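Local atomic coordinates of putative glucarate dehydratase (Pseudomonas fluorescens, PDB entry 4IT1), a protein that probably catalyses the magnesium-dependent dehydration of D-glucarate to 5-dehydro-4-deoxy-D-glucarate, the first step of D-glucarate breakdown. Residues Gly188-Glu193 and Val197-Arg202; Trp248-Ser253 and Ala278-Arg283; Gln310-Asp315 and Gln326-Met331; Met352-Val357 and Cys368-Pro373. One frame throughout, in Å; residues are numbered along the deposited sequence.

Contact 1 of 4, residues Gly188-Glu193 and Val197-Arg202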
loop_
_atom_site.group_PDB
_atom_site.type_symbol
_atom_site.label_atom_id
_atom_site.label_comp_id
_atom_site.label_asym_id
_atom_site.label_seq_id
_atom_site.Cartn_x
_atom_site.Cartn_y
_atom_site.Cartn_z
ATOM N N GLY A 188 21.999 34.783 13.315
ATOM C CA GLY A 188 23.267 34.849 14.047
ATOM C C GLY A 188 23.891 33.467 14.180
ATOM O O GLY A 188 23.387 32.492 13.613
ATOM N N GLU A 189 24.985 33.375 14.929
ATOM C CA GLU A 189 25.682 32.107 15.080
ATOM C C GLU A 189 25.052 31.243 16.169
ATOM O O GLU A 189 24.362 31.743 17.062
ATOM C CB GLU A 189 27.186 32.311 15.315
ATOM C CG GLU A 189 27.596 32.646 16.741
ATOM C CD GLU A 189 29.094 32.513 16.975
ATOM O OE1 GLU A 189 29.871 32.599 15.997
ATOM O OE2 GLU A 189 29.500 32.329 18.143
ATOM N N ALA A 190 25.293 29.939 16.073
ATOM C CA ALA A 190 24.775 28.977 17.029
ATOM C C ALA A 190 25.792 27.858 17.219
ATOM O O ALA A 190 25.836 26.904 16.444
ATOM C CB ALA A 190 23.433 28.429 16.559
ATOM N N LEU A 191 26.614 27.999 18.255
ATOM C CA LEU A 191 27.705 27.080 18.523
ATOM C C LEU A 191 27.833 26.768 20.016
ATOM O O LEU A 191 28.782 26.097 20.438
ATOM C CB LEU A 191 29.026 27.651 17.987
ATOM C CG LEU A 191 29.090 28.099 16.518
ATOM C CD1 LEU A 191 30.359 28.900 16.247
ATOM C CD2 LEU A 191 28.963 26.919 15.559
ATOM N N ASN A 192 26.892 27.274 20.814
ATOM C CA ASN A 192 26.773 26.866 22.219
ATOM C C ASN A 192 25.320 26.746 22.697
ATOM O O ASN A 192 24.380 27.119 21.980
ATOM C CB ASN A 192 27.631 27.741 23.158
ATOM C CG ASN A 192 27.164 29.190 23.233
ATOM O OD1 ASN A 192 26.026 29.530 22.892
ATOM N ND2 ASN A 192 28.052 30.053 23.708
ATOM N N GLU A 193 25.152 26.215 23.907
ATOM C CA GLU A 193 23.830 25.922 24.460
ATOM C C GLU A 193 22.941 27.158 24.481
ATOM O O GLU A 193 21.774 27.093 24.085
ATOM C CB GLU A 193 23.922 25.252 25.842
ATOM C CG GLU A 193 25.017 25.748 26.776
ATOM C CD GLU A 193 26.388 25.175 26.451
ATOM O OE1 GLU A 193 26.962 25.559 25.413
ATOM O OE2 GLU A 193 26.906 24.363 27.245
ATOM N N VAL A 197 19.450 27.288 22.475
ATOM C CA VAL A 197 18.241 27.542 23.271
ATOM C C VAL A 197 17.484 28.735 22.686
ATOM O O VAL A 197 16.286 28.647 22.400
ATOM C CB VAL A 197 18.579 27.767 24.765
ATOM C CG1 VAL A 197 17.421 28.427 25.506
ATOM C CG2 VAL A 197 18.950 26.448 25.434
ATOM N N ALA A 198 18.216 29.826 22.472
ATOM C CA ALA A 198 17.692 31.030 21.838
ATOM C C ALA A 198 17.125 30.761 20.441
ATOM O O ALA A 198 16.092 31.323 20.072
ATOM C CB ALA A 198 18.777 32.090 21.775
ATOM N N GLN A 199 17.793 29.902 19.670
ATOM C CA GLN A 199 17.344 29.588 18.311
ATOM C C GLN A 199 16.004 28.841 18.331
ATOM O O GLN A 199 15.115 29.107 17.513
ATOM C CB GLN A 199 18.411 28.781 17.554
ATOM C CG GLN A 199 18.061 28.510 16.094
ATOM C CD GLN A 199 18.924 27.428 15.457
ATOM O OE1 GLN A 199 18.423 26.376 15.046
ATOM N NE2 GLN A 199 20.225 27.683 15.366
ATOM N N ALA A 200 15.871 27.906 19.270
ATOM C CA ALA A 200 14.623 27.164 19.464
ATOM C C ALA A 200 13.498 28.094 19.907
ATOM O O ALA A 200 12.402 28.077 19.333
ATOM C CB ALA A 200 14.816 26.040 20.473
ATOM N N ALA A 201 13.786 28.908 20.923
ATOM C CA ALA A 201 12.842 29.910 21.418
ATOM C C ALA A 201 12.251 30.713 20.265
ATOM O O ALA A 201 11.028 30.852 20.168
ATOM C CB ALA A 201 13.513 30.828 22.430
ATOM N N ARG A 202 13.116 31.200 19.374
ATOM C CA ARG A 202 12.669 31.947 18.206
ATOM C C ARG A 202 11.644 31.165 17.399
ATOM O O ARG A 202 10.618 31.715 16.997
ATOM C CB ARG A 202 13.847 32.344 17.319
ATOM C CG ARG A 202 13.412 32.885 15.965
ATOM C CD ARG A 202 14.565 33.527 15.218
ATOM N NE ARG A 202 14.201 33.815 13.831
ATOM C CZ ARG A 202 14.907 34.596 13.017
ATOM N NH1 ARG A 202 16.024 35.178 13.451
ATOM N NH2 ARG A 202 14.492 34.802 11.770
#
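Q199 and A190 meet where helix 193-207, the first helix of the barrel after strand 163-170, runs back alongside the loop that led into it. The Q199 side chain leaves the helix with CG anti to the backbone N (chi1 -175°) and stays extended beyond CG, which carries its amide out to the loop. There NE2 lies 3.5 Å from A190 CB. The methyl sits at the nitrogen end of the amide, close to its plane and not over a face, and NE2 finds its hydrogen-bond acceptor in the carbonyl oxygen of F171. The second meeting is the first turn of the helix itself. V197 N donates to E193 O over 2.8 Å in a nearly straight bond (170° at the hydrogen). Because V197 CG2 stands beside its own backbone N, this methyl is brought to 3.2 Å from the same E193 O, a tight fit around the acceptor. E193 and V197 also rest on the adjacent helix 221-234. Chemically the contact is mixed: an ordinary helical bond and the N192 cap, OD1 accepting from Q195 N, together define the first turn, while a methyl abuts a buried amide satisfied by F171.

Contact 2 of 4, residues Trp248-Ser253 and Ala278-Arg283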
loop_
_atom_site.group_PDB
_atom_site.type_symbol
_atom_site.label_atom_id
_atom_site.label_comp_id
_atom_site.label_asym_id
_atom_site.label_seq_id
_atom_site.Cartn_x
_atom_site.Cartn_y
_atom_site.Cartn_z
ATOM N N TRP A 248 28.586 8.959 14.831
ATOM C CA TRP A 248 29.147 8.395 16.064
ATOM C C TRP A 248 29.459 6.915 15.927
ATOM O O TRP A 248 28.629 6.136 15.459
ATOM C CB TRP A 248 28.201 8.573 17.264
ATOM C CG TRP A 248 27.871 9.991 17.633
ATOM C CD1 TRP A 248 28.518 11.125 17.227
ATOM C CD2 TRP A 248 26.829 10.419 18.518
ATOM N NE1 TRP A 248 27.930 12.229 17.786
ATOM C CE2 TRP A 248 26.893 11.826 18.586
ATOM C CE3 TRP A 248 25.841 9.746 19.257
ATOM C CZ2 TRP A 248 26.000 12.581 19.359
ATOM C CZ3 TRP A 248 24.958 10.495 20.025
ATOM C CH2 TRP A 248 25.046 11.899 20.071
ATOM N N SER A 249 30.651 6.521 16.354
ATOM C CA SER A 249 30.952 5.109 16.483
ATOM C C SER A 249 29.967 4.485 17.483
ATOM O O SER A 249 29.294 5.189 18.245
ATOM C CB SER A 249 32.386 4.909 16.963
ATOM O OG SER A 249 32.573 5.494 18.242
ATOM N N LEU A 250 29.881 3.165 17.453
ATOM C CA LEU A 250 29.101 2.418 18.419
ATOM C C LEU A 250 29.461 2.805 19.872
ATOM O O LEU A 250 28.563 3.086 20.674
ATOM C CB LEU A 250 29.297 0.923 18.168
ATOM C CG LEU A 250 28.560 -0.116 19.003
ATOM C CD1 LEU A 250 27.051 0.052 18.895
ATOM C CD2 LEU A 250 29.012 -1.497 18.550
ATOM N N GLU A 251 30.761 2.841 20.184
ATOM C CA GLU A 251 31.246 3.136 21.546
ATOM C C GLU A 251 30.882 4.546 22.013
ATOM O O GLU A 251 30.535 4.749 23.180
ATOM C CB GLU A 251 32.762 2.922 21.666
ATOM C CG GLU A 251 33.246 1.480 21.487
ATOM C CD GLU A 251 32.693 0.498 22.516
ATOM O OE1 GLU A 251 32.405 -0.658 22.133
ATOM O OE2 GLU A 251 32.549 0.867 23.704
ATOM N N THR A 252 30.971 5.503 21.092
ATOM C CA THR A 252 30.576 6.885 21.330
ATOM C C THR A 252 29.079 6.977 21.576
ATOM O O THR A 252 28.641 7.586 22.555
ATOM C CB THR A 252 30.962 7.783 20.137
ATOM O OG1 THR A 252 32.387 7.869 20.058
ATOM C CG2 THR A 252 30.392 9.192 20.287
ATOM N N SER A 253 28.306 6.369 20.682
ATOM C CA SER A 253 26.852 6.304 20.802
ATOM C C SER A 253 26.449 5.782 22.178
ATOM O O SER A 253 25.539 6.314 22.819
ATOM C CB SER A 253 26.268 5.405 19.703
ATOM O OG SER A 253 26.229 6.063 18.445
ATOM N N ALA A 278 21.458 -2.002 14.817
ATOM C CA ALA A 278 20.945 -3.197 15.496
ATOM C C ALA A 278 21.695 -3.458 16.792
ATOM O O ALA A 278 21.087 -3.725 17.826
ATOM C CB ALA A 278 21.037 -4.416 14.588
ATOM N N GLU A 279 23.018 -3.369 16.727
ATOM C CA GLU A 279 23.869 -3.677 17.860
ATOM C C GLU A 279 23.639 -2.655 18.960
ATOM O O GLU A 279 23.521 -3.011 20.137
ATOM C CB GLU A 279 25.333 -3.718 17.423
ATOM C CG GLU A 279 26.353 -3.835 18.547
ATOM C CD GLU A 279 26.552 -5.249 19.060
ATOM O OE1 GLU A 279 27.480 -5.436 19.876
ATOM O OE2 GLU A 279 25.797 -6.168 18.664
ATOM N N LEU A 280 23.535 -1.390 18.559
ATOM C CA LEU A 280 23.269 -0.312 19.492
ATOM C C LEU A 280 21.963 -0.559 20.240
ATOM O O LEU A 280 21.914 -0.449 21.474
ATOM C CB LEU A 280 23.217 1.037 18.765
ATOM C CG LEU A 280 22.962 2.242 19.666
ATOM C CD1 LEU A 280 24.024 2.343 20.766
ATOM C CD2 LEU A 280 22.920 3.499 18.817
ATOM N N HIS A 281 20.912 -0.897 19.492
ATOM C CA HIS A 281 19.628 -1.186 20.101
ATOM C C HIS A 281 19.740 -2.346 21.095
ATOM O O HIS A 281 19.361 -2.197 22.245
ATOM C CB HIS A 281 18.561 -1.460 19.053
ATOM C CG HIS A 281 17.247 -1.867 19.637
ATOM N ND1 HIS A 281 16.374 -0.964 20.207
ATOM C CD2 HIS A 281 16.661 -3.082 19.751
ATOM C CE1 HIS A 281 15.301 -1.605 20.635
ATOM N NE2 HIS A 281 15.453 -2.892 20.377
ATOM N N LYS A 282 20.304 -3.473 20.661
ATOM C CA LYS A 282 20.466 -4.634 21.539
ATOM C C LYS A 282 21.146 -4.246 22.835
ATOM O O LYS A 282 20.723 -4.654 23.912
ATOM C CB LYS A 282 21.266 -5.744 20.849
ATOM C CG LYS A 282 20.413 -6.696 20.028
ATOM C CD LYS A 282 21.237 -7.428 18.980
ATOM C CE LYS A 282 20.350 -7.930 17.850
ATOM N NZ LYS A 282 21.086 -8.046 16.558
ATOM N N ARG A 283 22.188 -3.432 22.720
ATOM C CA ARG A 283 23.037 -3.105 23.852
ATOM C C ARG A 283 22.427 -2.087 24.803
ATOM O O ARG A 283 22.864 -1.977 25.943
ATOM C CB ARG A 283 24.400 -2.608 23.364
ATOM C CG ARG A 283 25.309 -3.710 22.846
ATOM C CD ARG A 283 26.749 -3.436 23.229
ATOM N NE ARG A 283 26.836 -3.129 24.654
ATOM C CZ ARG A 283 27.906 -2.619 25.253
ATOM N NH1 ARG A 283 27.868 -2.372 26.559
ATOM N NH2 ARG A 283 29.005 -2.356 24.551
#
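L250 and L280 join two successive outer helices of the β/α barrel, 250-260 and 274-284, near the start of the first and in the later half of the second. Each leucine has CG anti to its backbone N and chi2 close to 60°, but they use their branches differently. L250 reaches across to the backbone of the other helix: its CD1 lies 3.8 Å from L280 N and equally near L280 CA, with L280 CB only slightly farther off. Its CD2 goes to the aliphatic part of E279, 3.5 Å from CG, and the two side chains cross at about a right angle there. L280 answers with its forked end, both methyls lying against S253, with CD1 3.9 Å from S253 CB. In the (β/α)7β barrel of the enolase superfamily such helices follow neighbouring parallel strands, here 240-243 and 266-268, and L280 also reaches inward to L288 of strand 288-290 and to P270. S249 occupies the N-cap position of helix 250-260, and its carbonyl oxygen accepts from S253 N (2.9 Å) and, weakly, from S253 OG. That hydroxyl also lies in plane at the edge of the W248 ring, while T252 CG2 lies 3.7 Å above one face of the indole, toward its rim. Toward the surface, E251 OE1 and R283 NH2 stand 4.5 Å apart, opposite charges too distant for a salt bridge. T252 OG1 is hydrogen-bonded to the C-terminal carboxylate of F446.

Contact 3 of 4, residues Gln310-Asp315 and Gln326-Met331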
loop_
_atom_site.group_PDB
_atom_site.type_symbol
_atom_site.label_atom_id
_atom_site.label_comp_id
_atom_site.label_asym_id
_atom_site.label_seq_id
_atom_site.Cartn_x
_atom_site.Cartn_y
_atom_site.Cartn_z
ATOM N N GLN A 310 13.651 0.920 14.960
ATOM C CA GLN A 310 12.331 0.814 15.560
ATOM C C GLN A 310 11.379 1.836 14.956
ATOM O O GLN A 310 10.172 1.737 15.137
ATOM C CB GLN A 310 12.434 1.002 17.070
ATOM C CG GLN A 310 13.182 -0.123 17.775
ATOM C CD GLN A 310 14.672 -0.137 17.461
ATOM O OE1 GLN A 310 15.368 0.864 17.654
ATOM N NE2 GLN A 310 15.168 -1.276 16.970
ATOM N N ILE A 311 11.936 2.809 14.228
ATOM C CA ILE A 311 11.162 3.910 13.665
ATOM C C ILE A 311 11.708 4.300 12.293
ATOM O O ILE A 311 12.903 4.555 12.143
ATOM C CB ILE A 311 11.191 5.170 14.575
ATOM C CG1 ILE A 311 10.575 4.887 15.953
ATOM C CG2 ILE A 311 10.471 6.324 13.894
ATOM C CD1 ILE A 311 11.233 5.640 17.098
ATOM N N VAL A 312 10.824 4.362 11.305
ATOM C CA VAL A 312 11.191 4.794 9.969
ATOM C C VAL A 312 10.669 6.202 9.704
ATOM O O VAL A 312 9.466 6.459 9.809
ATOM C CB VAL A 312 10.658 3.831 8.885
ATOM C CG1 VAL A 312 11.054 4.323 7.499
ATOM C CG2 VAL A 312 11.188 2.422 9.116
ATOM N N LEU A 313 11.582 7.112 9.375
ATOM C CA LEU A 313 11.187 8.431 8.897
ATOM C C LEU A 313 11.027 8.402 7.381
ATOM O O LEU A 313 12.009 8.440 6.642
ATOM C CB LEU A 313 12.196 9.501 9.326
ATOM C CG LEU A 313 12.607 9.527 10.804
ATOM C CD1 LEU A 313 13.542 10.694 11.048
ATOM C CD2 LEU A 313 11.414 9.605 11.753
ATOM N N ALA A 314 9.782 8.302 6.930
ATOM C CA ALA A 314 9.456 8.350 5.510
ATOM C C ALA A 314 9.670 9.750 4.924
ATOM O O ALA A 314 9.805 10.730 5.661
ATOM C CB ALA A 314 8.022 7.888 5.284
ATOM N N ASP A 315 9.698 9.819 3.597
ATOM C CA ASP A 315 9.963 11.042 2.837
ATOM C C ASP A 315 9.473 10.728 1.438
ATOM O O ASP A 315 10.064 9.896 0.743
ATOM C CB ASP A 315 11.462 11.353 2.824
ATOM C CG ASP A 315 11.796 12.688 2.168
ATOM O OD1 ASP A 315 11.158 13.055 1.158
ATOM O OD2 ASP A 315 12.726 13.365 2.668
ATOM N N GLN A 326 2.207 5.477 1.748
ATOM C CA GLN A 326 1.103 4.856 2.476
ATOM C C GLN A 326 1.383 3.369 2.632
ATOM O O GLN A 326 1.209 2.799 3.718
ATOM C CB GLN A 326 -0.224 5.052 1.737
ATOM C CG GLN A 326 -0.682 6.491 1.603
ATOM C CD GLN A 326 -2.084 6.587 1.038
ATOM O OE1 GLN A 326 -3.068 6.413 1.756
ATOM N NE2 GLN A 326 -2.180 6.861 -0.252
ATOM N N THR A 327 1.825 2.749 1.541
ATOM C CA THR A 327 2.300 1.368 1.583
ATOM C C THR A 327 3.354 1.211 2.666
ATOM O O THR A 327 3.241 0.318 3.504
ATOM C CB THR A 327 2.858 0.913 0.232
ATOM O OG1 THR A 327 1.866 1.136 -0.767
ATOM C CG2 THR A 327 3.184 -0.576 0.267
ATOM N N LEU A 328 4.354 2.093 2.669
ATOM C CA LEU A 328 5.363 2.042 3.716
ATOM C C LEU A 328 4.742 2.137 5.116
ATOM O O LEU A 328 5.092 1.348 5.997
ATOM C CB LEU A 328 6.459 3.107 3.534
ATOM C CG LEU A 328 7.501 3.144 4.670
ATOM C CD1 LEU A 328 8.291 1.834 4.829
ATOM C CD2 LEU A 328 8.434 4.328 4.519
ATOM N N ALA A 329 3.842 3.100 5.330
ATOM C CA ALA A 329 3.228 3.281 6.656
ATOM C C ALA A 329 2.537 1.992 7.116
ATOM O O ALA A 329 2.688 1.566 8.263
ATOM C CB ALA A 329 2.254 4.451 6.656
ATOM N N LYS A 330 1.805 1.375 6.196
ATOM C CA LYS A 330 1.109 0.120 6.440
ATOM C C LYS A 330 2.083 -1.006 6.773
ATOM O O LYS A 330 1.800 -1.860 7.628
ATOM C CB LYS A 330 0.264 -0.242 5.214
ATOM C CG LYS A 330 -0.569 -1.507 5.341
ATOM C CD LYS A 330 -1.599 -1.382 6.451
ATOM C CE LYS A 330 -2.451 -2.634 6.534
ATOM N NZ LYS A 330 -3.290 -2.634 7.761
ATOM N N MET A 331 3.232 -1.000 6.099
ATOM C CA MET A 331 4.261 -2.015 6.318
ATOM C C MET A 331 4.907 -1.855 7.682
ATOM O O MET A 331 5.158 -2.844 8.363
ATOM C CB MET A 331 5.323 -1.983 5.216
ATOM C CG MET A 331 4.856 -2.579 3.897
ATOM S SD MET A 331 6.169 -2.730 2.659
ATOM C CE MET A 331 7.045 -4.186 3.210
#
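A314 and L328 mark the closest passage of the two backbones, 7.7 Å between their CA atoms, where strand 311-314 is covered by helix 322-334, which follows after the short helix 316-319. The segments run in roughly opposite directions, as expected when a strand of a β/α barrel is paired with its returning outer helix. V312 and A314 turn their CB atoms toward the helix, L313 turns its own away, and L328 turns toward the strand. The whole contact is carried by one methyl: L328 CD2 lies 3.7 Å from A314 CB and 4.0 Å from V312 CG1, and the two partners are seen from it at nearly a right angle. L328 reaches them with CG anti to the backbone N (chi1 176°). The matching torsion in V312, 180°, places CG1 likewise, so that the valine meets the leucine obliquely through this branch. All three residues are buried and the packing between them is purely apolar. Beyond A314 the chain reaches D315, whose OD2 is hydrogen-bonded to H342 ND1 while OD1 holds H317 ND1; this is consistent with the Asp-His pair of related barrel enzymes, H342 being the predicted proton acceptor. On its other side the strand sets L313 against Y266 and E268 of strand 266-268, the latter a magnesium ligand, and against S340 of strand 338-341. Helix 297-306 adds F300 against L328 and M331, and at the subunit interface M331 packs on M331 of the second subunit, while T327 and K330 pack on its K330 and T327.

Contact 4 of 4, residues Met352-Val357 and Cys368-Pro373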
loop_
_atom_site.group_PDB
_atom_site.type_symbol
_atom_site.label_atom_id
_atom_site.label_comp_id
_atom_site.label_asym_id
_atom_site.label_seq_id
_atom_site.Cartn_x
_atom_site.Cartn_y
_atom_site.Cartn_z
ATOM N N MET A 352 3.136 20.557 1.636
ATOM C CA MET A 352 1.727 20.177 1.540
ATOM C C MET A 352 1.504 18.740 1.085
ATOM O O MET A 352 0.620 18.057 1.616
ATOM C CB MET A 352 0.925 21.162 0.670
ATOM C CG MET A 352 0.651 22.497 1.349
ATOM S SD MET A 352 -0.176 22.335 2.947
ATOM C CE MET A 352 0.541 23.713 3.827
ATOM N N ALA A 353 2.283 18.292 0.096
ATOM C CA ALA A 353 2.240 16.897 -0.346
ATOM C C ALA A 353 2.554 15.992 0.842
ATOM O O ALA A 353 1.825 15.041 1.127
ATOM C CB ALA A 353 3.228 16.660 -1.474
ATOM N N MET A 354 3.630 16.326 1.545
ATOM C CA MET A 354 3.992 15.646 2.770
ATOM C C MET A 354 2.833 15.669 3.783
ATOM O O MET A 354 2.446 14.616 4.294
ATOM C CB MET A 354 5.261 16.257 3.367
ATOM C CG MET A 354 5.695 15.591 4.664
ATOM S SD MET A 354 7.219 16.220 5.395
ATOM C CE MET A 354 6.990 17.991 5.242
ATOM N N ALA A 355 2.274 16.854 4.048
ATOM C CA ALA A 355 1.203 17.001 5.050
ATOM C C ALA A 355 -0.035 16.174 4.713
ATOM O O ALA A 355 -0.578 15.490 5.579
ATOM C CB ALA A 355 0.832 18.464 5.259
ATOM N N HIS A 356 -0.451 16.221 3.450
ATOM C CA HIS A 356 -1.599 15.460 2.981
ATOM C C HIS A 356 -1.464 13.948 3.132
ATOM O O HIS A 356 -2.419 13.290 3.541
ATOM C CB HIS A 356 -1.959 15.836 1.542
ATOM C CG HIS A 356 -2.830 17.049 1.444
ATOM N ND1 HIS A 356 -4.101 17.011 0.910
ATOM C CD2 HIS A 356 -2.623 18.330 1.834
ATOM C CE1 HIS A 356 -4.634 18.219 0.963
ATOM N NE2 HIS A 356 -3.757 19.037 1.519
ATOM N N VAL A 357 -0.306 13.386 2.783
ATOM C CA VAL A 357 -0.123 11.938 2.940
ATOM C C VAL A 357 -0.005 11.624 4.423
ATOM O O VAL A 357 -0.566 10.645 4.897
ATOM C CB VAL A 357 1.054 11.355 2.102
ATOM C CG1 VAL A 357 2.400 11.864 2.584
ATOM C CG2 VAL A 357 1.025 9.835 2.112
ATOM N N CYS A 368 6.243 15.347 12.499
ATOM C CA CYS A 368 7.017 15.272 11.273
ATOM C C CYS A 368 8.199 16.243 11.253
ATOM O O CYS A 368 8.348 17.073 12.162
ATOM C CB CYS A 368 6.105 15.500 10.080
ATOM S SG CYS A 368 4.823 14.244 9.938
ATOM N N ASP A 369 9.040 16.115 10.222
ATOM C CA ASP A 369 10.269 16.911 10.094
ATOM C C ASP A 369 10.171 17.894 8.942
ATOM O O ASP A 369 9.706 17.537 7.852
ATOM C CB ASP A 369 11.494 16.017 9.877
ATOM C CG ASP A 369 12.050 15.452 11.167
ATOM O OD1 ASP A 369 12.249 16.221 12.131
ATOM O OD2 ASP A 369 12.323 14.232 11.201
ATOM N N THR A 370 10.618 19.126 9.186
ATOM C CA THR A 370 10.595 20.171 8.161
ATOM C C THR A 370 11.741 21.174 8.312
ATOM O O THR A 370 12.261 21.394 9.416
ATOM C CB THR A 370 9.230 20.898 8.106
ATOM O OG1 THR A 370 9.101 21.588 6.855
ATOM C CG2 THR A 370 9.072 21.893 9.269
ATOM N N HIS A 371 12.133 21.766 7.187
ATOM C CA HIS A 371 13.209 22.757 7.154
ATOM C C HIS A 371 12.639 24.177 7.084
ATOM O O HIS A 371 13.369 25.156 7.233
ATOM C CB HIS A 371 14.125 22.496 5.948
ATOM C CG HIS A 371 15.282 21.591 6.242
ATOM N ND1 HIS A 371 15.137 20.364 6.852
ATOM C CD2 HIS A 371 16.605 21.729 5.990
ATOM C CE1 HIS A 371 16.321 19.791 6.976
ATOM N NE2 HIS A 371 17.229 20.599 6.459
ATOM N N TYR A 372 11.323 24.251 6.888
ATOM C CA TYR A 372 10.579 25.470 6.529
ATOM C C TYR A 372 10.898 26.763 7.288
ATOM O O TYR A 372 10.955 27.821 6.669
ATOM C CB TYR A 372 9.082 25.187 6.571
ATOM C CG TYR A 372 8.285 25.905 5.513
ATOM C CD1 TYR A 372 8.469 25.622 4.155
ATOM C CD2 TYR A 372 7.319 26.850 5.869
ATOM C CE1 TYR A 372 7.725 26.276 3.183
ATOM C CE2 TYR A 372 6.567 27.505 4.907
ATOM C CZ TYR A 372 6.771 27.220 3.570
ATOM O OH TYR A 372 6.016 27.877 2.627
ATOM N N PRO A 373 11.097 26.690 8.623
ATOM C CA PRO A 373 11.603 27.854 9.358
ATOM C C PRO A 373 12.874 28.509 8.793
ATOM O O PRO A 373 13.133 29.689 9.069
ATOM C CB PRO A 373 11.899 27.294 10.764
ATOM C CG PRO A 373 11.268 25.946 10.826
ATOM C CD PRO A 373 10.524 25.696 9.545
#
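M354 meets D369 through van der Waals contact of its thioether with a backbone carbonyl. The chain extends straight from helix 348-360, with CG anti to the backbone N (chi1 180°), and bends only at the last bond (chi3 44°), so that both sulfur and methyl lie beside D369 O: SD at 3.7 Å and CE at 3.8 Å. CE also comes within 4.5 Å of T370 OG1, a looser approach. The hydrogen bonds belong to the loop. T370 OG1 is bound to H346 NE2 and receives a weak bond from Y372 N (3.5 Å, 166°). Backbone hydrogen bonds link C368 to P165 and S167, and D369 to M341. The charged interaction lies on the far side: D369, its CB directed away from M354, forms a salt bridge from OD2 to K213; the carboxylate thus lies on the active-site side, close to the predicted proton acceptor H342 and to E268. Through its backbone hydrogen bonds the start of segment 368-373 bridges strands 163-170 and 338-341, at the place where the barrel closes, and M354 packs over this seam against F166 and M341.

How the contacts relate
From the N terminus the four contacts come in series, none nested and none crossing. Contact 1 spans three helical residues, a single turn at the start of the first barrel helix. Contact 2 spans 24 residues, including strand 266-268, and joins two outer helices. Contact 3 folds a helix back on its strand across ten residues, and contact 4 ties helix 348-360, the last of the barrel helices, to the run that follows it, again across ten. Contacts 2 and 3 touch where H281 ND1 lies 3.3 Å from Q310 OE1. Contacts 3 and 4 touch inside the barrel through L313 and D369, and between the helices, where Q326 CG meets V357 CG2. Contact 1 stands apart, its nearest atoms about 6 Å from contact 4.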